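Local coordinates for parahox neighbor (Phaeodactylum tricornutum CCAP 1055/1, PDB 5Z5M), which probably converts 5-hydroxyisourate to (S)-allantoin in the last steps of urate degradation, by hydrolysis followed by stereoselective decarboxylation of OHCU, at residues Arg200-His204 with Leu214-Phe218; Thr176-Phe182 with Asn277-His281. One frame throughout, in Å; residues are numbered along the deposited sequence.

Contact 1. Residues Arg200-His204 with Leu214-Phe218; sequences RIHLH and LVGEF
His202 and Glu217 face each other as a non-hydrogen-bonded antiparallel pair and run side by side, the glutamate laid over one face of the imidazole. Its CG does the touching, 3.8 Å from the centroid of the His202 ring; the chain beyond it is extended, and the carboxylate plane is turned only 17° from that of the ring. With CG of His202 placed beside the backbone N (chi1 -64°), the ring swings over the neighbouring strand; it also meets Phe248 edge-to-face. Replacing His202 with an alanine is likely to leave the methylenes of Glu217 without the ring they lie on and Phe248 without its edge-to-face partner. At the next non-hydrogen-bonded pair, Leu214 repeats the theme: CD1 sits over the His204 ring, 3.5 Å from His204 CE1.

The other face of the sheet carries the apolar Ile201, Leu203 and Phe218. Leu203 brings CB to the edge of the Phe218 ring, in its plane, 3.9 Å from Phe218 CE2. Leu203 CG also meets Val215 CG2, which reaches across from the bulge, at 3.5 Å. Phe218 N gives a 2.7 Å bond to Ile201 O. Leu203 O takes a straight bond from Val215 N (2.9 Å, 167° at the hydrogen) and a weak one from Gly216 N. Glycine suits that place, since a side chain would run into the Phe218 ring and the preceding carbonyl. Val215 and Gly216 opposite Leu203 form a classic beta bulge in a beta hairpin of the transthyretin-like domain.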
loop_
_atom_site.group_PDB
_atom_site.type_symbol
_atom_site.label_atom_id
_atom_site.label_comp_id
_atom_site.label_asym_id
_atom_site.label_seq_id
_atom_site.Cartn_x
_atom_site.Cartn_y
_atom_site.Cartn_z
ATOM N N ARG A 200 2.589 -11.398 -18.541
ATOM C CA ARG A 200 1.807 -10.849 -19.651
ATOM C C ARG A 200 0.942 -9.706 -19.158
ATOM O O ARG A 200 0.352 -9.782 -18.082
ATOM C CB ARG A 200 0.914 -11.909 -20.309
ATOM C CG ARG A 200 1.645 -13.023 -21.020
ATOM C CD ARG A 200 0.672 -13.900 -21.807
ATOM N NE ARG A 200 -0.463 -14.353 -21.004
ATOM C CZ ARG A 200 -1.732 -14.289 -21.397
ATOM N NH1 ARG A 200 -2.039 -13.797 -22.591
ATOM N NH2 ARG A 200 -2.699 -14.725 -20.600
ATOM N N ILE A 201 0.867 -8.656 -19.964
ATOM C CA ILE A 201 0.109 -7.460 -19.627
ATOM C C ILE A 201 -0.586 -6.939 -20.876
ATOM O O ILE A 201 0.067 -6.696 -21.886
ATOM C CB ILE A 201 1.007 -6.343 -19.060
ATOM C CG1 ILE A 201 1.738 -6.796 -17.793
ATOM C CG2 ILE A 201 0.172 -5.100 -18.775
ATOM C CD1 ILE A 201 2.769 -5.780 -17.283
ATOM N N HIS A 202 -1.907 -6.788 -20.816
ATOM C CA HIS A 202 -2.642 -6.173 -21.914
ATOM C C HIS A 202 -3.095 -4.766 -21.534
ATOM O O HIS A 202 -3.187 -4.430 -20.352
ATOM C CB HIS A 202 -3.848 -7.026 -22.312
ATOM C CG HIS A 202 -3.473 -8.368 -22.860
ATOM N ND1 HIS A 202 -4.411 -9.320 -23.212
ATOM C CD2 HIS A 202 -2.266 -8.916 -23.120
ATOM C CE1 HIS A 202 -3.791 -10.395 -23.660
ATOM N NE2 HIS A 202 -2.489 -10.181 -23.615
ATOM N N LEU A 203 -3.347 -3.949 -22.551
ATOM C CA LEU A 203 -3.807 -2.576 -22.365
ATOM C C LEU A 203 -4.939 -2.265 -23.338
ATOM O O LEU A 203 -4.785 -2.430 -24.552
ATOM C CB LEU A 203 -2.652 -1.580 -22.563
ATOM C CG LEU A 203 -2.994 -0.102 -22.331
ATOM C CD1 LEU A 203 -3.516 0.133 -20.913
ATOM C CD2 LEU A 203 -1.778 0.793 -22.619
ATOM N N HIS A 204 -6.076 -1.843 -22.797
ATOM C CA HIS A 204 -7.205 -1.382 -23.602
ATOM C C HIS A 204 -7.477 0.088 -23.365
ATOM O O HIS A 204 -7.274 0.583 -22.263
ATOM C CB HIS A 204 -8.479 -2.163 -23.276
ATOM C CG HIS A 204 -8.474 -3.566 -23.783
ATOM N ND1 HIS A 204 -7.760 -4.575 -23.173
ATOM C CD2 HIS A 204 -9.100 -4.136 -24.841
ATOM C CE1 HIS A 204 -7.947 -5.704 -23.830
ATOM N NE2 HIS A 204 -8.756 -5.465 -24.847
ATOM N N LEU A 214 -8.276 -2.743 -28.006
ATOM C CA LEU A 214 -6.955 -3.224 -27.614
ATOM C C LEU A 214 -5.871 -2.331 -28.200
ATOM O O LEU A 214 -5.814 -2.121 -29.414
ATOM C CB LEU A 214 -6.759 -4.672 -28.074
ATOM C CG LEU A 214 -5.490 -5.424 -27.680
ATOM C CD1 LEU A 214 -5.394 -5.588 -26.176
ATOM C CD2 LEU A 214 -5.468 -6.784 -28.365
ATOM N N VAL A 215 -5.008 -1.794 -27.347
ATOM C CA VAL A 215 -3.953 -0.921 -27.847
ATOM C C VAL A 215 -2.571 -1.519 -27.624
ATOM O O VAL A 215 -1.561 -0.883 -27.921
ATOM C CB VAL A 215 -4.013 0.482 -27.205
ATOM C CG1 VAL A 215 -5.349 1.147 -27.507
ATOM C CG2 VAL A 215 -3.792 0.398 -25.720
ATOM N N GLY A 216 -2.521 -2.743 -27.108
ATOM C CA GLY A 216 -1.251 -3.440 -27.002
ATOM C C GLY A 216 -1.228 -4.657 -26.099
ATOM O O GLY A 216 -1.981 -4.744 -25.132
ATOM N N GLU A 217 -0.363 -5.608 -26.440
ATOM C CA GLU A 217 -0.063 -6.744 -25.578
ATOM C C GLU A 217 1.421 -6.702 -25.234
ATOM O O GLU A 217 2.261 -6.529 -26.117
ATOM C CB GLU A 217 -0.423 -8.066 -26.255
ATOM C CG GLU A 217 -1.904 -8.227 -26.572
ATOM C CD GLU A 217 -2.187 -9.488 -27.367
ATOM O OE1 GLU A 217 -3.350 -9.947 -27.370
ATOM O OE2 GLU A 217 -1.245 -10.021 -27.989
ATOM N N PHE A 218 1.744 -6.851 -23.953
ATOM C CA PHE A 218 3.121 -6.687 -23.503
ATOM C C PHE A 218 3.564 -7.819 -22.595
ATOM O O PHE A 218 2.755 -8.641 -22.159
ATOM C CB PHE A 218 3.289 -5.348 -22.777
ATOM C CG PHE A 218 2.698 -4.181 -23.511
ATOM C CD1 PHE A 218 3.440 -3.496 -24.460
ATOM C CD2 PHE A 218 1.408 -3.761 -23.248
ATOM C CE1 PHE A 218 2.896 -2.421 -25.142
ATOM C CE2 PHE A 218 0.860 -2.689 -23.923
ATOM C CZ PHE A 218 1.609 -2.016 -24.872
#

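Contact 2. Residues Thr176-Phe182 with Asn277-His281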
loop_
_atom_site.group_PDB
_atom_site.type_symbol
_atom_site.label_atom_id
_atom_site.label_comp_id
_atom_site.label_asym_id
_atom_site.label_seq_id
_atom_site.Cartn_x
_atom_site.Cartn_y
_atom_site.Cartn_z
ATOM N N THR A 176 -3.131 18.217 -30.553
ATOM C CA THR A 176 -2.093 17.742 -29.643
ATOM C C THR A 176 -1.390 16.495 -30.170
ATOM O O THR A 176 -0.762 15.767 -29.408
ATOM C CB THR A 176 -2.668 17.432 -28.239
ATOM O OG1 THR A 176 -3.707 16.452 -28.345
ATOM C CG2 THR A 176 -3.236 18.697 -27.597
ATOM N N SER A 177 -1.476 16.256 -31.475
ATOM C CA SER A 177 -0.874 15.060 -32.057
ATOM C C SER A 177 0.653 15.090 -31.959
ATOM O O SER A 177 1.307 14.059 -32.105
ATOM C CB SER A 177 -1.302 14.897 -33.519
ATOM O OG SER A 177 -0.656 15.845 -34.346
ATOM N N ASP A 178 1.213 16.268 -31.696
ATOM C CA ASP A 178 2.660 16.407 -31.570
ATOM C C ASP A 178 3.120 16.440 -30.114
ATOM O O ASP A 178 4.296 16.693 -29.838
ATOM C CB ASP A 178 3.145 17.669 -32.291
ATOM C CG ASP A 178 2.589 18.944 -31.682
ATOM O OD1 ASP A 178 1.540 18.879 -31.005
ATOM O OD2 ASP A 178 3.207 20.012 -31.882
ATOM N N ALA A 179 2.200 16.188 -29.184
ATOM C CA ALA A 179 2.569 16.085 -27.773
ATOM C C ALA A 179 3.536 14.925 -27.591
ATOM O O ALA A 179 3.554 13.996 -28.396
ATOM C CB ALA A 179 1.334 15.901 -26.897
ATOM N N GLN A 180 4.337 14.961 -26.533
ATOM C CA GLN A 180 5.394 13.967 -26.393
ATOM C C GLN A 180 5.341 13.209 -25.064
ATOM O O GLN A 180 6.352 12.697 -24.594
ATOM C CB GLN A 180 6.757 14.646 -26.575
ATOM C CG GLN A 180 7.032 15.029 -28.024
ATOM C CD GLN A 180 8.288 15.866 -28.202
ATOM O OE1 GLN A 180 8.316 17.048 -27.860
ATOM N NE2 GLN A 180 9.333 15.254 -28.748
ATOM N N GLY A 181 4.156 13.122 -24.468
ATOM C CA GLY A 181 3.999 12.361 -23.245
ATOM C C GLY A 181 4.041 10.874 -23.549
ATOM O O GLY A 181 4.018 10.471 -24.713
ATOM N N PHE A 182 4.108 10.051 -22.511
ATOM C CA PHE A 182 4.124 8.605 -22.707
ATOM C C PHE A 182 3.730 7.856 -21.445
ATOM O O PHE A 182 3.686 8.428 -20.347
ATOM C CB PHE A 182 5.508 8.131 -23.194
ATOM C CG PHE A 182 6.644 8.428 -22.238
ATOM C CD1 PHE A 182 7.230 9.687 -22.201
ATOM C CD2 PHE A 182 7.148 7.438 -21.407
ATOM C CE1 PHE A 182 8.276 9.964 -21.331
ATOM C CE2 PHE A 182 8.196 7.705 -20.538
ATOM C CZ PHE A 182 8.766 8.970 -20.504
ATOM N N ASN A 277 -3.460 14.428 -19.409
ATOM C CA ASN A 277 -2.540 15.383 -20.036
ATOM C C ASN A 277 -1.547 14.693 -20.973
ATOM O O ASN A 277 -0.654 13.981 -20.523
ATOM C CB ASN A 277 -1.794 16.184 -18.953
ATOM C CG ASN A 277 -0.891 17.277 -19.531
ATOM O OD1 ASN A 277 -0.567 17.275 -20.713
ATOM N ND2 ASN A 277 -0.485 18.218 -18.683
ATOM N N PRO A 278 -1.684 14.937 -22.284
ATOM C CA PRO A 278 -0.875 14.263 -23.306
ATOM C C PRO A 278 0.602 14.672 -23.308
ATOM O O PRO A 278 1.391 14.018 -23.991
ATOM C CB PRO A 278 -1.558 14.673 -24.615
ATOM C CG PRO A 278 -2.257 15.950 -24.308
ATOM C CD PRO A 278 -2.655 15.881 -22.866
ATOM N N ASP A 279 0.951 15.732 -22.578
ATOM C CA ASP A 279 2.342 16.161 -22.408
ATOM C C ASP A 279 3.109 15.342 -21.373
ATOM O O ASP A 279 4.340 15.275 -21.414
ATOM C CB ASP A 279 2.410 17.633 -21.980
ATOM C CG ASP A 279 2.049 18.596 -23.093
ATOM O OD1 ASP A 279 2.337 18.297 -24.275
ATOM O OD2 ASP A 279 1.502 19.674 -22.771
ATOM N N ASP A 280 2.381 14.743 -20.432
ATOM C CA ASP A 280 2.997 14.165 -19.236
ATOM C C ASP A 280 3.515 12.747 -19.404
ATOM O O ASP A 280 3.034 11.988 -20.244
ATOM C CB ASP A 280 2.004 14.174 -18.068
ATOM C CG ASP A 280 1.828 15.546 -17.455
ATOM O OD1 ASP A 280 2.627 16.452 -17.773
ATOM O OD2 ASP A 280 0.892 15.715 -16.646
ATOM N N HIS A 281 4.497 12.398 -18.577
ATOM C CA HIS A 281 4.905 11.013 -18.398
ATOM C C HIS A 281 4.050 10.380 -17.299
ATOM O O HIS A 281 4.121 10.777 -16.133
ATOM C CB HIS A 281 6.387 10.920 -18.039
ATOM C CG HIS A 281 6.840 9.539 -17.687
ATOM N ND1 HIS A 281 8.009 9.290 -17.001
ATOM C CD2 HIS A 281 6.279 8.325 -17.922
ATOM C CE1 HIS A 281 8.151 7.989 -16.830
ATOM N NE2 HIS A 281 7.111 7.380 -17.378
HETATM O O HOH W 1 4.523 17.562 -25.116
#
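Phe182 lays its ring on that of His281 in an offset stack, centroids 4.0 Å apart and planes at 18°. From CB the phenylalanine places CG between its backbone N and carbonyl carbon (chi1 60°), which swings the ring over the histidine. CE1, on one flank, lies 3.9 Å from His281 CB; at the tip, CZ meets His281 CG at 3.5 Å; on the other flank CE2 comes 3.3 Å from His281 CD2, with CD2 of the phenylalanine following behind. A flat apolar ring suits this place because it can lie over the imidazole face; His281 NE2 bonds Thr184 OG1, which would fix the turn of the imidazole. The backbones at this point pair as the start of two parallel strands of the transthyretin-like domain, Phe182 N donating to Asp280 O over 3.2 Å.

Before the pair, Gly181 N makes a weak bond to Pro278 O, and a side chain at Gly181 would clash with the carbonyl oxygens of Pro278 and Asp280. Ala179 CB rests 3.9 Å from Pro278 CB, small enough to fit against the turn. Pro278 takes the second position of a type I turn that starts at Asn277, whose OD1 accepts from Asp279 N in an Asx turn. Asp279 OD2 bonds to Ser50, and a water donates to Asp279 OD1 and accepts from Gln180 N, bridging the two segments.

Contact 1 is nested within the chain loop that contact 2 closes: residues 200-204 and 214-218 both fall between Phe182 and Asn277. The two centres are about 20 Å apart and the nearest atoms about 9 Å, so they do not touch. The strand 182-189, which begins at contact 2, connects them, since its Leu183 and Val187 pack on Leu203 and Ile201 of contact 1. Contact 2 also faces the helical part of the chain, through Ser50 and Leu171 of the OHCU decarboxylase part, whereas contact 1 lies farther out in the transthyretin-like part, where Arg200 packs on His137 of a second subunit.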